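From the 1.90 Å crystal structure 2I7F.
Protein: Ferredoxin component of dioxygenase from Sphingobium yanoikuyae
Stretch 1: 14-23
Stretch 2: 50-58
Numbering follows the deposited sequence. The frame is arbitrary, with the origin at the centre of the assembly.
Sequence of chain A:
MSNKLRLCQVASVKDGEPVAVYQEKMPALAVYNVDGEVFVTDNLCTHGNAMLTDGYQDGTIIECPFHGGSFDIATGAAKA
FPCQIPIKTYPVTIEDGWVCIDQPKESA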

ATOM      1  N   LYS A  14      -5.548  -1.682 -10.420  1.00 22.17           N
ATOM      2  CA  LYS A  14      -6.739  -0.865 -10.683  1.00 22.95           C
ATOM      3  C   LYS A  14      -7.110   0.014  -9.482  1.00 23.29           C
ATOM      4  O   LYS A  14      -6.964  -0.411  -8.327  1.00 22.12           O
ATOM      5  CB  LYS A  14      -7.935  -1.772 -11.024  1.00 23.45           C
ATOM      6  CG  LYS A  14      -7.867  -2.441 -12.391  1.00 27.56           C
ATOM      7  CD  LYS A  14      -7.394  -3.902 -12.366  1.00 32.39           C
ATOM      8  CE  LYS A  14      -8.434  -4.872 -11.757  1.00 34.49           C
ATOM      9  NZ  LYS A  14      -8.069  -5.337 -10.350  1.00 34.97           N
ATOM     10  N   ASP A  15      -7.589   1.234  -9.766  1.00 24.29           N
ATOM     11  CA  ASP A  15      -8.102   2.163  -8.731  1.00 23.99           C
ATOM     12  C   ASP A  15      -9.210   1.442  -8.032  1.00 23.99           C
ATOM     13  O   ASP A  15     -10.120   0.953  -8.681  1.00 22.92           O
ATOM     14  CB  ASP A  15      -8.668   3.479  -9.340  1.00 25.25           C
ATOM     15  CG  ASP A  15      -8.888   4.612  -8.281  1.00 25.66           C
ATOM     16  OD1 ASP A  15      -9.108   4.372  -7.071  1.00 31.76           O
ATOM     17  OD2 ASP A  15      -8.832   5.783  -8.671  1.00 30.17           O
ATOM     18  N   GLY A  16      -9.096   1.347  -6.714  1.00 23.93           N
ATOM     19  CA  GLY A  16     -10.113   0.740  -5.891  1.00 23.71           C
ATOM     20  C   GLY A  16      -9.812  -0.689  -5.535  1.00 24.28           C
ATOM     21  O   GLY A  16     -10.510  -1.246  -4.716  1.00 24.92           O
ATOM     22  N   GLU A  17      -8.783  -1.292  -6.152  1.00 23.84           N
ATOM     23  CA  GLU A  17      -8.460  -2.711  -5.939  1.00 23.04           C
ATOM     24  C   GLU A  17      -6.948  -2.897  -5.706  1.00 21.57           C
ATOM     25  O   GLU A  17      -6.212  -3.265  -6.612  1.00 21.60           O
ATOM     26  CB  GLU A  17      -8.958  -3.561  -7.118  1.00 23.55           C
ATOM     27  CG  GLU A  17     -10.428  -3.228  -7.531  1.00 25.91           C
ATOM     28  CD  GLU A  17     -10.907  -3.941  -8.771  1.00 27.73           C
ATOM     29  OE1 GLU A  17     -10.138  -4.826  -9.261  1.00 32.53           O
ATOM     30  OE2 GLU A  17     -12.059  -3.626  -9.248  1.00 30.25           O
ATOM     31  N   PRO A  18      -6.474  -2.592  -4.483  1.00 20.31           N
ATOM     32  CA  PRO A  18      -5.048  -2.749  -4.223  1.00 19.55           C
ATOM     33  C   PRO A  18      -4.539  -4.185  -4.305  1.00 19.37           C
ATOM     34  O   PRO A  18      -5.314  -5.155  -4.129  1.00 18.77           O
ATOM     35  CB  PRO A  18      -4.846  -2.183  -2.810  1.00 19.58           C
ATOM     36  CG  PRO A  18      -6.145  -1.991  -2.228  1.00 20.80           C
ATOM     37  CD  PRO A  18      -7.216  -2.102  -3.308  1.00 19.64           C
ATOM     38  N   VAL A  19      -3.230  -4.281  -4.549  1.00 18.00           N
ATOM     39  CA  VAL A  19      -2.564  -5.505  -4.924  1.00 17.48           C
ATOM     40  C   VAL A  19      -1.540  -5.818  -3.851  1.00 17.80           C
ATOM     41  O   VAL A  19      -0.713  -4.964  -3.515  1.00 16.45           O
ATOM     42  CB  VAL A  19      -1.877  -5.314  -6.303  1.00 17.80           C
ATOM     43  CG1 VAL A  19      -0.994  -6.510  -6.665  1.00 15.12           C
ATOM     44  CG2 VAL A  19      -2.956  -5.123  -7.348  1.00 16.91           C
ATOM     45  N   ALA A  20      -1.646  -7.023  -3.289  1.00 17.25           N
ATOM     46  CA  ALA A  20      -0.684  -7.543  -2.337  1.00 16.31           C
ATOM     47  C   ALA A  20       0.511  -8.091  -3.059  1.00 15.56           C
ATOM     48  O   ALA A  20       0.385  -8.928  -3.926  1.00 16.68           O
ATOM     49  CB  ALA A  20      -1.327  -8.678  -1.477  1.00 14.71           C
ATOM     50  N   VAL A  21       1.685  -7.632  -2.684  1.00 16.34           N
ATOM     51  CA  VAL A  21       2.917  -8.082  -3.291  1.00 17.00           C
ATOM     52  C   VAL A  21       3.794  -8.580  -2.188  1.00 16.65           C
ATOM     53  O   VAL A  21       3.948  -7.891  -1.220  1.00 17.12           O
ATOM     54  CB  VAL A  21       3.608  -6.943  -3.995  1.00 17.28           C
ATOM     55  CG1 VAL A  21       5.020  -7.362  -4.396  1.00 17.11           C
ATOM     56  CG2 VAL A  21       2.736  -6.493  -5.226  1.00 17.02           C
ATOM     57  N   TYR A  22       4.348  -9.779  -2.320  1.00 16.73           N
ATOM     58  CA  TYR A  22       5.231 -10.333  -1.314  1.00 17.35           C
ATOM     59  C   TYR A  22       6.578 -10.523  -1.940  1.00 18.86           C
ATOM     60  O   TYR A  22       6.814 -11.512  -2.597  1.00 18.33           O
ATOM     61  CB  TYR A  22       4.735 -11.693  -0.824  1.00 16.98           C
ATOM     62  CG  TYR A  22       3.476 -11.600   0.003  1.00 15.75           C
ATOM     63  CD1 TYR A  22       2.226 -11.414  -0.595  1.00 15.87           C
ATOM     64  CD2 TYR A  22       3.531 -11.713   1.390  1.00 15.90           C
ATOM     65  CE1 TYR A  22       1.050 -11.311   0.209  1.00 15.24           C
ATOM     66  CE2 TYR A  22       2.383 -11.625   2.186  1.00 15.40           C
ATOM     67  CZ  TYR A  22       1.153 -11.429   1.601  1.00 15.42           C
ATOM     68  OH  TYR A  22       0.058 -11.385   2.437  1.00 15.35           O
ATOM     69  N   GLN A  23       7.464  -9.563  -1.719  1.00 21.62           N
ATOM     70  CA  GLN A  23       8.754  -9.550  -2.362  1.00 22.72           C
ATOM     71  C   GLN A  23       9.718 -10.042  -1.281  1.00 22.76           C
ATOM     72  O   GLN A  23       9.590  -9.687  -0.100  1.00 21.99           O
ATOM     73  CB  GLN A  23       9.044  -8.129  -2.954  1.00 23.45           C
ATOM     74  CG  GLN A  23      10.038  -8.064  -4.136  1.00 25.11           C
ATOM     75  CD  GLN A  23      11.523  -8.173  -3.716  1.00 30.80           C
ATOM     76  OE1 GLN A  23      12.369  -8.686  -4.466  1.00 31.63           O
ATOM     77  NE2 GLN A  23      11.842  -7.696  -2.507  1.00 35.59           N
ATOM     78  N   ALA A  50      -3.922  -7.780  10.257  1.00 15.19           N
ATOM     79  CA  ALA A  50      -4.764  -7.710   9.080  1.00 14.91           C
ATOM     80  C   ALA A  50      -3.913  -7.118   7.971  1.00 14.87           C
ATOM     81  O   ALA A  50      -2.944  -6.402   8.249  1.00 14.60           O
ATOM     82  CB  ALA A  50      -5.966  -6.847   9.326  1.00 15.13           C
ATOM     83  N   MET A  51      -4.266  -7.435   6.733  1.00 13.82           N
ATOM     84  CA  MET A  51      -3.616  -6.853   5.549  1.00 14.25           C
ATOM     85  C   MET A  51      -4.488  -5.773   4.965  1.00 14.28           C
ATOM     86  O   MET A  51      -5.677  -6.001   4.717  1.00 15.03           O
ATOM     87  CB  MET A  51      -3.333  -7.900   4.472  1.00 14.04           C
ATOM     88  CG  MET A  51      -2.204  -8.923   4.832  1.00 13.10           C
ATOM     89  SD  MET A  51      -0.638  -8.194   5.325  1.00 15.90           S
ATOM     90  CE  MET A  51       0.309  -9.620   5.742  1.00 11.11           C
ATOM     91  N   LEU A  52      -3.888  -4.616   4.702  1.00 14.31           N
ATOM     92  CA  LEU A  52      -4.633  -3.501   4.158  1.00 15.37           C
ATOM     93  C   LEU A  52      -5.224  -3.777   2.764  1.00 16.11           C
ATOM     94  O   LEU A  52      -6.302  -3.297   2.458  1.00 16.88           O
ATOM     95  CB  LEU A  52      -3.799  -2.238   4.163  1.00 15.08           C
ATOM     96  CG  LEU A  52      -3.384  -1.708   5.514  1.00 14.70           C
ATOM     97  CD1 LEU A  52      -2.458  -0.542   5.235  1.00 10.54           C
ATOM     98  CD2 LEU A  52      -4.647  -1.291   6.365  1.00  8.63           C
ATOM     99  N   THR A  53      -4.571  -4.625   1.969  1.00 16.61           N
ATOM    100  CA  THR A  53      -5.087  -4.985   0.630  1.00 15.71           C
ATOM    101  C   THR A  53      -6.403  -5.783   0.728  1.00 15.89           C
ATOM    102  O   THR A  53      -7.143  -5.836  -0.260  1.00 15.75           O
ATOM    103  CB  THR A  53      -4.070  -5.798  -0.192  1.00 16.43           C
ATOM    104  OG1 THR A  53      -3.739  -6.984   0.542  1.00 14.96           O
ATOM    105  CG2 THR A  53      -2.833  -4.970  -0.515  1.00 14.87           C
ATOM    106  N   ASP A  54      -6.703  -6.357   1.903  1.00 14.89           N
ATOM    107  CA  ASP A  54      -8.016  -6.984   2.192  1.00 16.14           C
ATOM    108  C   ASP A  54      -9.081  -6.003   2.731  1.00 15.28           C
ATOM    109  O   ASP A  54     -10.202  -6.403   3.088  1.00 14.42           O
ATOM    110  CB  ASP A  54      -7.889  -8.134   3.217  1.00 16.29           C
ATOM    111  CG  ASP A  54      -7.114  -9.332   2.687  1.00 18.86           C
ATOM    112  OD1 ASP A  54      -7.136  -9.569   1.472  1.00 17.19           O
ATOM    113  OD2 ASP A  54      -6.475 -10.021   3.497  1.00 18.75           O
ATOM    114  N   GLY A  55      -8.737  -4.737   2.873  1.00 16.50           N
ATOM    115  CA  GLY A  55      -9.721  -3.731   3.287  1.00 16.60           C
ATOM    116  C   GLY A  55     -10.288  -3.018   2.098  1.00 17.41           C
ATOM    117  O   GLY A  55     -10.474  -3.607   1.025  1.00 17.36           O
ATOM    118  N   TYR A  56     -10.557  -1.731   2.291  1.00 17.99           N
ATOM    119  CA  TYR A  56     -11.459  -0.973   1.437  1.00 18.34           C
ATOM    120  C   TYR A  56     -10.817   0.353   1.097  1.00 18.31           C
ATOM    121  O   TYR A  56     -10.570   1.173   1.967  1.00 16.85           O
ATOM    122  CB  TYR A  56     -12.792  -0.763   2.152  1.00 18.71           C
ATOM    123  CG  TYR A  56     -13.309  -2.067   2.717  1.00 19.20           C
ATOM    124  CD1 TYR A  56     -13.991  -2.996   1.911  1.00 19.66           C
ATOM    125  CD2 TYR A  56     -13.074  -2.402   4.054  1.00 20.02           C
ATOM    126  CE1 TYR A  56     -14.412  -4.215   2.441  1.00 20.95           C
ATOM    127  CE2 TYR A  56     -13.498  -3.610   4.585  1.00 20.22           C
ATOM    128  CZ  TYR A  56     -14.138  -4.510   3.784  1.00 20.35           C
ATOM    129  OH  TYR A  56     -14.562  -5.659   4.366  1.00 21.16           O
ATOM    130  N   GLN A  57     -10.530   0.535  -0.187  1.00 19.47           N
ATOM    131  CA  GLN A  57      -9.952   1.757  -0.671  1.00 19.69           C
ATOM    132  C   GLN A  57     -11.049   2.723  -1.001  1.00 20.32           C
ATOM    133  O   GLN A  57     -12.005   2.409  -1.705  1.00 20.88           O
ATOM    134  CB  GLN A  57      -9.086   1.514  -1.895  1.00 20.46           C
ATOM    135  CG  GLN A  57      -8.354   2.767  -2.366  1.00 19.66           C
ATOM    136  CD  GLN A  57      -7.574   2.532  -3.640  1.00 19.80           C
ATOM    137  OE1 GLN A  57      -7.467   1.403  -4.114  1.00 18.59           O
ATOM    138  NE2 GLN A  57      -7.030   3.608  -4.213  1.00 16.16           N
ATOM    139  N   ASP A  58     -10.923   3.925  -0.470  1.00 20.89           N
ATOM    140  CA  ASP A  58     -11.863   4.982  -0.806  1.00 20.00           C
ATOM    141  C   ASP A  58     -11.025   6.195  -1.198  1.00 19.60           C
ATOM    142  O   ASP A  58     -10.752   7.072  -0.378  1.00 17.95           O
ATOM    143  CB  ASP A  58     -12.735   5.296   0.390  1.00 20.50           C
ATOM    144  CG  ASP A  58     -13.829   6.325   0.077  1.00 22.06           C
ATOM    145  OD1 ASP A  58     -13.972   6.776  -1.084  1.00 24.81           O
ATOM    146  OD2 ASP A  58     -14.547   6.688   1.017  1.00 26.05           O
TER
HETATM  147  O   HOH W   1      -5.637   0.360  -5.800  1.00 15.26           O
HETATM  148  O   HOH W   2     -10.959  -1.733  -1.987  1.00 26.04           O
HETATM  149  O   HOH W   3      -7.709  -5.705  -3.053  1.00 28.34           O

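Stretch 1 opens with a type II beta turn from Lys14 to Glu17, closed by the backbone hydrogen bond from Glu17 N to Lys14 O at 3.0 Å, and continues into a strand that includes residues 19-21. Gly16 sits at phi/psi 98/-10, where a CB would be jammed against the carbonyl O of Asp15; the backbone angles alone call for glycine. Stretch 2 makes a 3-10 segment at 52-54, with Asp54 N bonded to Met51 O (3.0 Å) and Gly55 N to Leu52 O (2.9 Å), then becomes a strand at 56-58. The CA atoms of Gly16 and Gln57 lie 5.3 Å apart, as do those of Pro18 and Thr53, yet no direct backbone-to-backbone hydrogen bond joins the stretches. Water bridges them instead: water 2 donates to Gly16 O (2.8 Å) and accepts from Gln57 N (2.9 Å), while water 3 donates to both Pro18 O (2.7 Å) and Thr53 O (2.9 Å).

Gln57 reaches the turn with an extended side chain, chi1 and chi2 both t. Its OE1 accepts from Gly16 N at 3.1 Å, but the N-H...O angle of 130° makes this a weak bond. Water 1 reinforces the link, donating to Gln57 OE1 (2.7 Å) and Lys14 O (3.0 Å). Pro18 CD also packs 3.6 Å from Gln57 OE1.

Farther along, the contact is largely van der Waals. Thr53, with chi1 p, directs its CA-to-CB bond toward stretch 1; its CG2 lies 4.1 Å from Pro18 CB and 3.7 Å from Val19 O. Ala20 CB approaches Thr53 OG1 at 3.6 Å, a packing contact of a methyl group; the hydroxyl has its hydrogen bond elsewhere in the structure. The CA-to-CB bond of Tyr22 points sideways, but the end of the side chain comes nearer, placing OH 3.8 Å from Met51 CE.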